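Local coordinates for protein queuine lyase ([Clostridium] spiroforme DSM 1552, PDB 6P78) that binds queuine, S-adenosylmethionine and a [4Fe-4S] cluster, and probably cleaves a C-N bond of queuine by radical chemistry, at residues Tyr104-Ile107 with Gly108-Ile112; Glu166-Leu169 with Glu170-Ser174; Lys186-Ile189 with Arg190-Glu194. One frame throughout, in Å; residues are numbered along the deposited sequence.

Contact 1 of 3, residues Tyr104-Ile107 with Gly108-Ile112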
ATOM      1  N   TYR A 104     -15.483  -5.492   8.638  1.00 32.06           N
ATOM      2  CA  TYR A 104     -15.437  -5.961  10.019  1.00 37.08           C
ATOM      3  C   TYR A 104     -16.292  -7.211  10.198  1.00 37.88           C
ATOM      4  O   TYR A 104     -15.868  -8.183  10.832  1.00 34.76           O
ATOM      5  CB  TYR A 104     -15.908  -4.843  10.946  1.00 38.61           C
ATOM      6  CG  TYR A 104     -16.068  -5.231  12.391  1.00 42.13           C
ATOM      7  CD1 TYR A 104     -14.964  -5.335  13.225  1.00 40.39           C
ATOM      8  CD2 TYR A 104     -17.328  -5.474  12.931  1.00 45.58           C
ATOM      9  CE1 TYR A 104     -15.104  -5.678  14.552  1.00 47.79           C
ATOM     10  CE2 TYR A 104     -17.481  -5.822  14.261  1.00 48.67           C
ATOM     11  CZ  TYR A 104     -16.364  -5.928  15.065  1.00 53.97           C
ATOM     12  OH  TYR A 104     -16.501  -6.279  16.388  1.00 57.32           O
ATOM     13  N   LYS A 105     -17.501  -7.197   9.636  1.00 36.18           N
ATOM     14  CA  LYS A 105     -18.377  -8.360   9.716  1.00 37.83           C
ATOM     15  C   LYS A 105     -17.730  -9.572   9.064  1.00 37.28           C
ATOM     16  O   LYS A 105     -17.716 -10.671   9.633  1.00 38.54           O
ATOM     17  CB  LYS A 105     -19.711  -8.051   9.041  1.00 39.82           C
ATOM     18  CG  LYS A 105     -20.711  -7.297   9.891  1.00 65.38           C
ATOM     19  CD  LYS A 105     -21.804  -6.716   8.987  1.00 69.39           C
ATOM     20  CE  LYS A 105     -22.938  -6.093   9.774  1.00 73.63           C
ATOM     21  NZ  LYS A 105     -22.992  -4.617   9.543  1.00 74.52           N
ATOM     22  N   ILE A 106     -17.171  -9.381   7.871  1.00 32.70           N
ATOM     23  CA  ILE A 106     -16.575 -10.482   7.121  1.00 33.22           C
ATOM     24  C   ILE A 106     -15.397 -11.084   7.881  1.00 33.40           C
ATOM     25  O   ILE A 106     -15.191 -12.301   7.868  1.00 32.83           O
ATOM     26  CB  ILE A 106     -16.164  -9.979   5.727  1.00 34.58           C
ATOM     27  CG1 ILE A 106     -17.400  -9.799   4.847  1.00 37.86           C
ATOM     28  CG2 ILE A 106     -15.131 -10.901   5.076  1.00 41.19           C
ATOM     29  CD1 ILE A 106     -17.097  -9.047   3.549  1.00 37.14           C
ATOM     30  N   ILE A 107     -14.587 -10.238   8.523  1.00 30.52           N
ATOM     31  CA  ILE A 107     -13.474 -10.724   9.340  1.00 34.37           C
ATOM     32  C   ILE A 107     -13.954 -11.774  10.334  1.00 36.72           C
ATOM     33  O   ILE A 107     -13.331 -12.828  10.510  1.00 35.44           O
ATOM     34  CB  ILE A 107     -12.806  -9.548  10.071  1.00 31.43           C
ATOM     35  CG1 ILE A 107     -12.036  -8.661   9.091  1.00 43.51           C
ATOM     36  CG2 ILE A 107     -11.934 -10.054  11.213  1.00 38.33           C
ATOM     37  CD1 ILE A 107     -11.330  -9.413   8.017  1.00 45.69           C
ATOM     38  N   GLY A 108     -15.067 -11.492  11.011  1.00 33.60           N
ATOM     39  CA  GLY A 108     -15.564 -12.422  12.013  1.00 35.89           C
ATOM     40  C   GLY A 108     -16.229 -13.631  11.386  1.00 37.15           C
ATOM     41  O   GLY A 108     -16.061 -14.757  11.858  1.00 43.55           O
ATOM     42  N   GLU A 109     -16.972 -13.420  10.298  1.00 36.60           N
ATOM     43  CA  GLU A 109     -17.764 -14.508   9.724  1.00 38.31           C
ATOM     44  C   GLU A 109     -16.889 -15.513   8.991  1.00 36.17           C
ATOM     45  O   GLU A 109     -17.185 -16.720   8.992  1.00 38.50           O
ATOM     46  CB  GLU A 109     -18.820 -13.947   8.773  1.00 49.70           C
ATOM     47  CG  GLU A 109     -19.845 -13.038   9.428  1.00 63.01           C
ATOM     48  CD  GLU A 109     -20.769 -12.389   8.410  1.00 75.08           C
ATOM     49  OE1 GLU A 109     -20.296 -12.132   7.271  1.00 76.22           O
ATOM     50  OE2 GLU A 109     -21.955 -12.142   8.747  1.00 73.68           O
ATOM     51  N   LYS A 110     -15.825 -15.031   8.349  1.00 36.58           N
ATOM     52  CA  LYS A 110     -14.921 -15.858   7.566  1.00 36.24           C
ATOM     53  C   LYS A 110     -13.666 -16.227   8.341  1.00 38.76           C
ATOM     54  O   LYS A 110     -12.747 -16.826   7.766  1.00 35.09           O
ATOM     55  CB  LYS A 110     -14.551 -15.147   6.262  1.00 36.53           C
ATOM     56  CG  LYS A 110     -15.736 -14.787   5.340  1.00 36.08           C
ATOM     57  CD  LYS A 110     -16.665 -15.956   5.080  1.00 35.31           C
ATOM     58  CE  LYS A 110     -17.695 -15.624   3.996  1.00 35.76           C
ATOM     59  NZ  LYS A 110     -18.401 -16.837   3.505  1.00 39.33           N
ATOM     60  N   LYS A 111     -13.598 -15.866   9.626  1.00 33.58           N
ATOM     61  CA  LYS A 111     -12.530 -16.320  10.513  1.00 34.88           C
ATOM     62  C   LYS A 111     -11.170 -15.813  10.038  1.00 30.94           C
ATOM     63  O   LYS A 111     -10.180 -16.547  10.038  1.00 34.56           O
ATOM     64  CB  LYS A 111     -12.517 -17.852  10.638  1.00 39.40           C
ATOM     65  CG  LYS A 111     -13.749 -18.515  11.282  1.00 50.86           C
ATOM     66  CD  LYS A 111     -15.055 -18.356  10.469  1.00 63.96           C
ATOM     67  CE  LYS A 111     -15.316 -19.493   9.451  1.00 68.19           C
ATOM     68  NZ  LYS A 111     -16.592 -19.313   8.646  1.00 64.70           N
ATOM     69  N   ILE A 112     -11.109 -14.550   9.635  1.00 26.44           N
ATOM     70  CA  ILE A 112      -9.851 -13.986   9.148  1.00 26.69           C
ATOM     71  C   ILE A 112      -9.033 -13.506  10.340  1.00 28.92           C
ATOM     72  O   ILE A 112      -9.564 -12.887  11.267  1.00 28.35           O
ATOM     73  CB  ILE A 112     -10.128 -12.881   8.117  1.00 26.02           C
ATOM     74  CG1 ILE A 112     -10.550 -13.570   6.801  1.00 29.58           C
ATOM     75  CG2 ILE A 112      -8.921 -11.945   7.896  1.00 25.86           C
ATOM     76  CD1 ILE A 112     -11.413 -12.734   5.920  1.00 29.55           C
TER
HETATM   77  O   HOH W   1     -11.431 -13.422  13.208  1.00 35.77           O

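Contact 2 of 3, residues Glu166-Leu169 with Glu170-Ser174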
ATOM      1  N   GLU A 166      11.940   4.993  14.292  1.00 26.36           N
ATOM      2  CA  GLU A 166      11.106   4.376  15.317  1.00 32.73           C
ATOM      3  C   GLU A 166       9.753   5.063  15.450  1.00 28.94           C
ATOM      4  O   GLU A 166       8.775   4.406  15.843  1.00 34.68           O
ATOM      5  CB  GLU A 166      11.846   4.378  16.653  1.00 42.54           C
ATOM      6  CG  GLU A 166      13.017   3.384  16.702  1.00 46.88           C
ATOM      7  CD  GLU A 166      14.349   3.970  16.229  1.00 46.63           C
ATOM      8  OE1 GLU A 166      14.370   5.085  15.655  1.00 42.02           O
ATOM      9  OE2 GLU A 166      15.393   3.304  16.438  1.00 51.91           O
ATOM     10  N   GLU A 167       9.662   6.349  15.083  1.00 25.66           N
ATOM     11  CA  GLU A 167       8.369   7.029  15.102  1.00 26.68           C
ATOM     12  C   GLU A 167       7.374   6.374  14.158  1.00 26.12           C
ATOM     13  O   GLU A 167       6.181   6.284  14.477  1.00 31.05           O
ATOM     14  CB  GLU A 167       8.528   8.509  14.754  1.00 29.01           C
ATOM     15  CG  GLU A 167       9.033   9.326  15.918  1.00 38.92           C
ATOM     16  CD  GLU A 167       9.115  10.825  15.623  1.00 43.64           C
ATOM     17  OE1 GLU A 167       8.804  11.242  14.473  1.00 31.06           O
ATOM     18  OE2 GLU A 167       9.490  11.577  16.555  1.00 48.30           O
ATOM     19  N   ILE A 168       7.836   5.938  12.980  1.00 23.30           N
ATOM     20  CA  ILE A 168       6.964   5.257  12.030  1.00 22.36           C
ATOM     21  C   ILE A 168       6.403   3.990  12.656  1.00 23.64           C
ATOM     22  O   ILE A 168       5.211   3.678  12.525  1.00 23.26           O
ATOM     23  CB  ILE A 168       7.728   4.923  10.737  1.00 22.70           C
ATOM     24  CG1 ILE A 168       8.224   6.183  10.060  1.00 20.84           C
ATOM     25  CG2 ILE A 168       6.843   4.110   9.779  1.00 20.91           C
ATOM     26  CD1 ILE A 168       9.341   5.887   9.085  1.00 24.66           C
ATOM     27  N   LEU A 169       7.276   3.217  13.303  1.00 21.53           N
ATOM     28  CA  LEU A 169       6.917   1.919  13.851  1.00 22.99           C
ATOM     29  C   LEU A 169       5.961   2.014  15.019  1.00 24.35           C
ATOM     30  O   LEU A 169       5.362   0.982  15.367  1.00 28.98           O
ATOM     31  CB  LEU A 169       8.158   1.161  14.297  1.00 20.72           C
ATOM     32  CG  LEU A 169       8.964   0.603  13.136  1.00 26.53           C
ATOM     33  CD1 LEU A 169      10.377   0.306  13.598  1.00 32.61           C
ATOM     34  CD2 LEU A 169       8.262  -0.656  12.646  1.00 28.86           C
ATOM     35  N   GLU A 170       5.773   3.198  15.607  1.00 25.85           N
ATOM     36  CA  GLU A 170       4.771   3.320  16.656  1.00 30.22           C
ATOM     37  C   GLU A 170       3.396   2.871  16.166  1.00 30.34           C
ATOM     38  O   GLU A 170       2.600   2.349  16.950  1.00 32.75           O
ATOM     39  CB  GLU A 170       4.697   4.759  17.172  1.00 37.39           C
ATOM     40  CG  GLU A 170       5.883   5.137  18.042  1.00 47.15           C
ATOM     41  CD  GLU A 170       6.072   6.640  18.183  1.00 60.07           C
ATOM     42  OE1 GLU A 170       5.207   7.414  17.714  1.00 64.09           O
ATOM     43  OE2 GLU A 170       7.106   7.047  18.757  1.00 66.56           O
ATOM     44  N   ASP A 171       3.102   3.064  14.880  1.00 25.53           N
ATOM     45  CA  ASP A 171       1.754   2.790  14.391  1.00 25.68           C
ATOM     46  C   ASP A 171       1.705   2.114  13.032  1.00 22.43           C
ATOM     47  O   ASP A 171       0.645   1.573  12.685  1.00 25.01           O
ATOM     48  CB  ASP A 171       0.939   4.084  14.322  1.00 25.74           C
ATOM     49  CG  ASP A 171       0.604   4.647  15.700  1.00 34.27           C
ATOM     50  OD1 ASP A 171      -0.260   4.059  16.414  1.00 31.84           O
ATOM     51  OD2 ASP A 171       1.217   5.685  16.070  1.00 37.54           O
ATOM     52  N   PHE A 172       2.773   2.151  12.239  1.00 19.82           N
ATOM     53  CA  PHE A 172       2.794   1.552  10.918  1.00 24.59           C
ATOM     54  C   PHE A 172       3.734   0.364  10.920  1.00 23.74           C
ATOM     55  O   PHE A 172       4.744   0.346  11.617  1.00 28.22           O
ATOM     56  CB  PHE A 172       3.232   2.554   9.849  1.00 19.97           C
ATOM     57  CG  PHE A 172       2.292   3.695   9.703  1.00 22.28           C
ATOM     58  CD1 PHE A 172       1.164   3.594   8.909  1.00 24.94           C
ATOM     59  CD2 PHE A 172       2.508   4.882  10.395  1.00 24.35           C
ATOM     60  CE1 PHE A 172       0.285   4.663   8.784  1.00 28.61           C
ATOM     61  CE2 PHE A 172       1.635   5.943  10.272  1.00 27.72           C
ATOM     62  CZ  PHE A 172       0.513   5.840   9.475  1.00 29.09           C
ATOM     63  N   ASP A 173       3.399  -0.629  10.110  1.00 21.49           N
ATOM     64  CA  ASP A 173       4.156  -1.865  10.076  1.00 18.54           C
ATOM     65  C   ASP A 173       4.943  -2.074   8.794  1.00 24.05           C
ATOM     66  O   ASP A 173       5.934  -2.804   8.813  1.00 23.48           O
ATOM     67  CB  ASP A 173       3.191  -3.038  10.244  1.00 20.68           C
ATOM     68  CG  ASP A 173       2.339  -2.873  11.491  1.00 26.57           C
ATOM     69  OD1 ASP A 173       2.957  -2.862  12.594  1.00 32.28           O
ATOM     70  OD2 ASP A 173       1.104  -2.678  11.377  1.00 25.24           O
ATOM     71  N   SER A 174       4.512  -1.502   7.677  1.00 21.29           N
ATOM     72  CA  SER A 174       4.947  -1.974   6.358  1.00 21.01           C
ATOM     73  C   SER A 174       5.116  -0.816   5.381  1.00 19.47           C
ATOM     74  O   SER A 174       4.142  -0.334   4.785  1.00 21.39           O
ATOM     75  CB  SER A 174       3.950  -3.006   5.834  1.00 24.06           C
ATOM     76  OG  SER A 174       4.280  -3.489   4.540  1.00 23.77           O
TER
HETATM   77  O   HOH W   2       3.040  -0.626  14.515  1.00 34.48           O

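Contact 3 of 3, residues Lys186-Ile189 with Arg190-Glu194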
ATOM      1  N   LYS A 186      21.838   5.647  -6.729  1.00 23.16           N
ATOM      2  CA  LYS A 186      22.137   4.355  -6.115  1.00 25.48           C
ATOM      3  C   LYS A 186      22.239   4.470  -4.600  1.00 27.39           C
ATOM      4  O   LYS A 186      21.749   3.603  -3.869  1.00 28.60           O
ATOM      5  CB  LYS A 186      23.432   3.778  -6.680  1.00 26.20           C
ATOM      6  CG  LYS A 186      23.282   3.283  -8.091  1.00 26.47           C
ATOM      7  CD  LYS A 186      24.587   2.676  -8.601  1.00 33.72           C
ATOM      8  CE  LYS A 186      24.447   2.254 -10.060  1.00 40.75           C
ATOM      9  NZ  LYS A 186      25.715   2.467 -10.823  1.00 48.94           N
ATOM     10  N   GLU A 187      22.909   5.515  -4.114  1.00 26.33           N
ATOM     11  CA  GLU A 187      23.067   5.684  -2.676  1.00 24.30           C
ATOM     12  C   GLU A 187      21.715   5.819  -1.990  1.00 23.55           C
ATOM     13  O   GLU A 187      21.507   5.304  -0.884  1.00 25.33           O
ATOM     14  CB  GLU A 187      23.936   6.910  -2.395  1.00 27.27           C
ATOM     15  CG  GLU A 187      25.420   6.696  -2.774  1.00 37.61           C
ATOM     16  CD  GLU A 187      25.748   6.934  -4.255  1.00 46.97           C
ATOM     17  OE1 GLU A 187      24.881   7.430  -5.028  1.00 36.79           O
ATOM     18  OE2 GLU A 187      26.901   6.616  -4.645  1.00 51.39           O
ATOM     19  N   MET A 188      20.780   6.515  -2.629  1.00 19.73           N
ATOM     20  CA  MET A 188      19.479   6.710  -2.005  1.00 20.53           C
ATOM     21  C   MET A 188      18.738   5.387  -1.901  1.00 22.50           C
ATOM     22  O   MET A 188      18.170   5.060  -0.852  1.00 23.45           O
ATOM     23  CB  MET A 188      18.661   7.715  -2.829  1.00 19.36           C
ATOM     24  CG  MET A 188      17.385   8.147  -2.157  1.00 27.82           C
ATOM     25  SD  MET A 188      16.385   9.147  -3.306  1.00 29.45           S
ATOM     26  CE  MET A 188      17.419  10.567  -3.555  1.00 25.55           C
ATOM     27  N   ILE A 189      18.775   4.600  -2.971  1.00 20.81           N
ATOM     28  CA  ILE A 189      18.071   3.319  -2.993  1.00 18.71           C
ATOM     29  C   ILE A 189      18.726   2.333  -2.034  1.00 20.48           C
ATOM     30  O   ILE A 189      18.041   1.618  -1.286  1.00 21.89           O
ATOM     31  CB  ILE A 189      18.047   2.801  -4.438  1.00 24.84           C
ATOM     32  CG1 ILE A 189      17.161   3.726  -5.280  1.00 22.68           C
ATOM     33  CG2 ILE A 189      17.541   1.350  -4.516  1.00 24.89           C
ATOM     34  CD1 ILE A 189      17.300   3.537  -6.754  1.00 25.24           C
ATOM     35  N   ARG A 190      20.061   2.293  -2.029  1.00 21.46           N
ATOM     36  CA  ARG A 190      20.795   1.441  -1.095  1.00 24.28           C
ATOM     37  C   ARG A 190      20.376   1.720   0.337  1.00 22.78           C
ATOM     38  O   ARG A 190      20.139   0.790   1.114  1.00 23.35           O
ATOM     39  CB  ARG A 190      22.300   1.668  -1.236  1.00 24.57           C
ATOM     40  CG  ARG A 190      22.926   1.089  -2.486  1.00 28.81           C
ATOM     41  CD  ARG A 190      24.448   1.277  -2.454  1.00 36.86           C
ATOM     42  NE  ARG A 190      25.093   0.689  -3.625  1.00 36.43           N
ATOM     43  CZ  ARG A 190      25.832   1.377  -4.487  1.00 49.12           C
ATOM     44  NH1 ARG A 190      26.379   0.764  -5.528  1.00 50.58           N
ATOM     45  NH2 ARG A 190      26.039   2.677  -4.294  1.00 51.06           N
ATOM     46  N   LYS A 191      20.290   3.013   0.709  1.00 21.72           N
ATOM     47  CA  LYS A 191      19.925   3.354   2.081  1.00 21.72           C
ATOM     48  C   LYS A 191      18.488   2.947   2.385  1.00 20.79           C
ATOM     49  O   LYS A 191      18.188   2.498   3.499  1.00 22.46           O
ATOM     50  CB  LYS A 191      20.132   4.846   2.360  1.00 28.03           C
ATOM     51  CG  LYS A 191      20.093   5.102   3.872  1.00 42.60           C
ATOM     52  CD  LYS A 191      20.641   6.461   4.268  1.00 54.67           C
ATOM     53  CE  LYS A 191      20.488   6.694   5.766  1.00 60.64           C
ATOM     54  NZ  LYS A 191      19.185   7.317   6.125  1.00 67.22           N
ATOM     55  N   ASP A 192      17.583   3.090   1.418  1.00 21.78           N
ATOM     56  CA  ASP A 192      16.207   2.676   1.655  1.00 22.42           C
ATOM     57  C   ASP A 192      16.126   1.184   1.954  1.00 22.35           C
ATOM     58  O   ASP A 192      15.372   0.766   2.844  1.00 20.28           O
ATOM     59  CB  ASP A 192      15.320   3.024   0.456  1.00 20.49           C
ATOM     60  CG  ASP A 192      14.968   4.491   0.401  1.00 30.44           C
ATOM     61  OD1 ASP A 192      15.031   5.165   1.455  1.00 29.04           O
ATOM     62  OD2 ASP A 192      14.649   4.976  -0.701  1.00 30.48           O
ATOM     63  N   ILE A 193      16.905   0.364   1.242  1.00 18.88           N
ATOM     64  CA  ILE A 193      16.829  -1.077   1.487  1.00 17.62           C
ATOM     65  C   ILE A 193      17.508  -1.411   2.810  1.00 19.22           C
ATOM     66  O   ILE A 193      17.033  -2.276   3.556  1.00 22.00           O
ATOM     67  CB  ILE A 193      17.415  -1.896   0.318  1.00 22.35           C
ATOM     68  CG1 ILE A 193      16.716  -1.551  -0.995  1.00 23.07           C
ATOM     69  CG2 ILE A 193      17.361  -3.417   0.623  1.00 23.56           C
ATOM     70  CD1 ILE A 193      15.211  -1.742  -0.987  1.00 23.31           C
ATOM     71  N   GLU A 194      18.583  -0.693   3.155  1.00 20.49           N
ATOM     72  CA  GLU A 194      19.207  -0.891   4.463  1.00 20.16           C
ATOM     73  C   GLU A 194      18.207  -0.623   5.584  1.00 21.77           C
ATOM     74  O   GLU A 194      18.159  -1.357   6.578  1.00 22.99           O
ATOM     75  CB  GLU A 194      20.418   0.026   4.630  1.00 22.85           C
ATOM     76  CG  GLU A 194      21.641  -0.392   3.821  1.00 25.25           C
ATOM     77  CD  GLU A 194      22.709   0.708   3.761  1.00 41.42           C
ATOM     78  OE1 GLU A 194      23.638   0.586   2.931  1.00 45.88           O
ATOM     79  OE2 GLU A 194      22.610   1.686   4.544  1.00 39.45           O
TER
HETATM   80  O   HOH W   3      17.189   6.900   1.090  1.00 31.24           O

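Contact 1 of 3, residues Tyr104-Ile107 with Gly108-Ile112
Ile-107 reaches Ile-112 through two torsions: chi1 of -71° sets CG1 anti to the carbonyl carbon, and a chi2 of -38°, well short of full stagger, swings CD1 onto the other isoleucine. There CD1 meets CG2 of Ile-112 at 3.5 Å, closer than two methyl groups normally sit, and the two side chains cross at about a right angle. The backbone explains why residues five apart meet. Helix 97-109 ends here in a Schellman motif, on three counts: Lys-111 takes a left-handed conformation (phi 63°), the chain turns back so that Ile-112 N donates to Ile-107 O at 2.9 Å, in the carbonyl plane, and the same two isoleucines make the apolar contact that closes the motif. The helical pattern persists just before it, Glu-109 N bonding to Lys-105 O at 2.9 Å and Lys-110 N to Ile-106 O at 2.8 Å.

One residue earlier, Ile-106 sends CG2 to CG of Lys-110, 3.9 Å away, and the lysine bends at chi2 and runs on away from it. CD1 of Ile-112 lies 4.2 Å from the same CG2. Ile-107 and Ile-112 both touch Leu-84 of strand 83-87, so the cap packs onto the sheet within the beta-alpha-beta unit of strand 83-87, helix 97-109 and strand 114-118, away from the cofactor and substrate sites. The turned-back chain is pinned again by Lys-111, whose NZ gives a 2.7 Å hydrogen bond to Glu-109 O. A water bonds to Ile-112 O at 2.7 Å and also donates, weakly, to Ile-107 O.

Contact 2 of 3, residues Glu166-Leu169 with Glu170-Ser174
Glu-170 folds back along Glu-167, and each atom of its side chain finds the preceding turn. CB sits 3.4 Å from Glu-167 O; CG, anti to its own carbonyl carbon (chi1 -74°), comes to 3.7 Å from Glu-166 O; the extended chain then carries CD close to Glu-167 CA. At the tip OE2 lies 4.1 Å from Glu-167 CG, while OE1 forms a salt bridge with Lys-124, whose NZ also bonds to Glu-167 O. The two glutamates run side by side in the same direction, with carboxylate planes 44° apart. The salt bridge to Lys-124 probably offsets the repulsion between the two carboxylates; Glu-167 OE1 accepts from Asp-163 N.

Helix 165-169 is short and weakly bonded, and leads on toward strand 178-179 in the radical SAM core. Both bonds from Glu-170 N, to the carbonyls of Glu-166 and Glu-167, are accordingly weak. Ile-168 O does more: Phe-172 N reaches it at 2.9 Å, nearly straight down the carbonyl, and Asp-171 N at 3.2 Å from 41° above the carbonyl plane. The same oxygen lies in plane at the edge of the Phe-172 ring, 3.6 Å from CD2. Ile-168 CG2 packs crosswise on Phe-172 CB at 3.9 Å. The phenyl group also meets the ring of Tyr-121, and the Phe-172 side chain is about 7 Å from the bound S-adenosylmethionine.

Contact 3 of 3, residues Lys186-Ile189 with Arg190-Glu194
Lys-186 to Ile-189 and Arg-190 to Glu-194 are successive turns of one regular helix, with phi and psi helical throughout and each carbonyl of the first four residues bonded to the amide four residues on. Arg-190 N to Lys-186 O is 2.8 Å with an N-H...O angle of 168°, and Ile-193 N to Ile-189 O is 3.0 Å. Asp-192 N meets Met-188 O at 3.1 Å.

In Arg-190 a chi1 of -73° sets CG anti to the carbonyl carbon, and the chain runs extended to NE, back over the first turn. Its CG lies 3.1 Å from Lys-186 O, and Lys-186 CB sits over one face of the guanidinium, offset toward the rim and 3.7 Å from NH2. Glu-187 OE2 stands at the guanidinium edge, 4.0 Å from NH2, too far for a salt bridge, with the two planes 79° apart. Helix 186-199 is the crossover helix of the beta-alpha-beta unit between strands 178-179 and 203-207; helix 219-228 covers this flank, where Trp-224 makes a cation-pi contact with Lys-186 and touches Ile-189.

At Met-188 a water donates to the carbonyl O at 2.8 Å and to Asp-192 OD1 at 2.8 Å. The carboxylate is further held by Phe-147 N on OD1 and Thr-146 OG1 on OD2, tying the helix to the segment just after Glu-145, which binds S-adenosylmethionine.

From the N terminus the three contacts follow in series, none nesting or crossing, and each closes only a local turn. Contact 1 comes where the helix after strand 83-87 ends and the chain turns toward strand 114-118. Contact 2 comes after helix 149-155, at helix 165-169 and the loop after it, which bonds back to Val-140 of strand 137-141 and leads toward strand 178-179 of the second sheet. Contact 3 starts the helix after that strand, before strand 203-207. Contacts 1 and 3 lie on opposite sides of the chain's centre, their centres about 39 Å apart. Contact 2 is nearer contact 3, with nearest atoms about 10 Å apart, and approaches S-adenosylmethionine more closely.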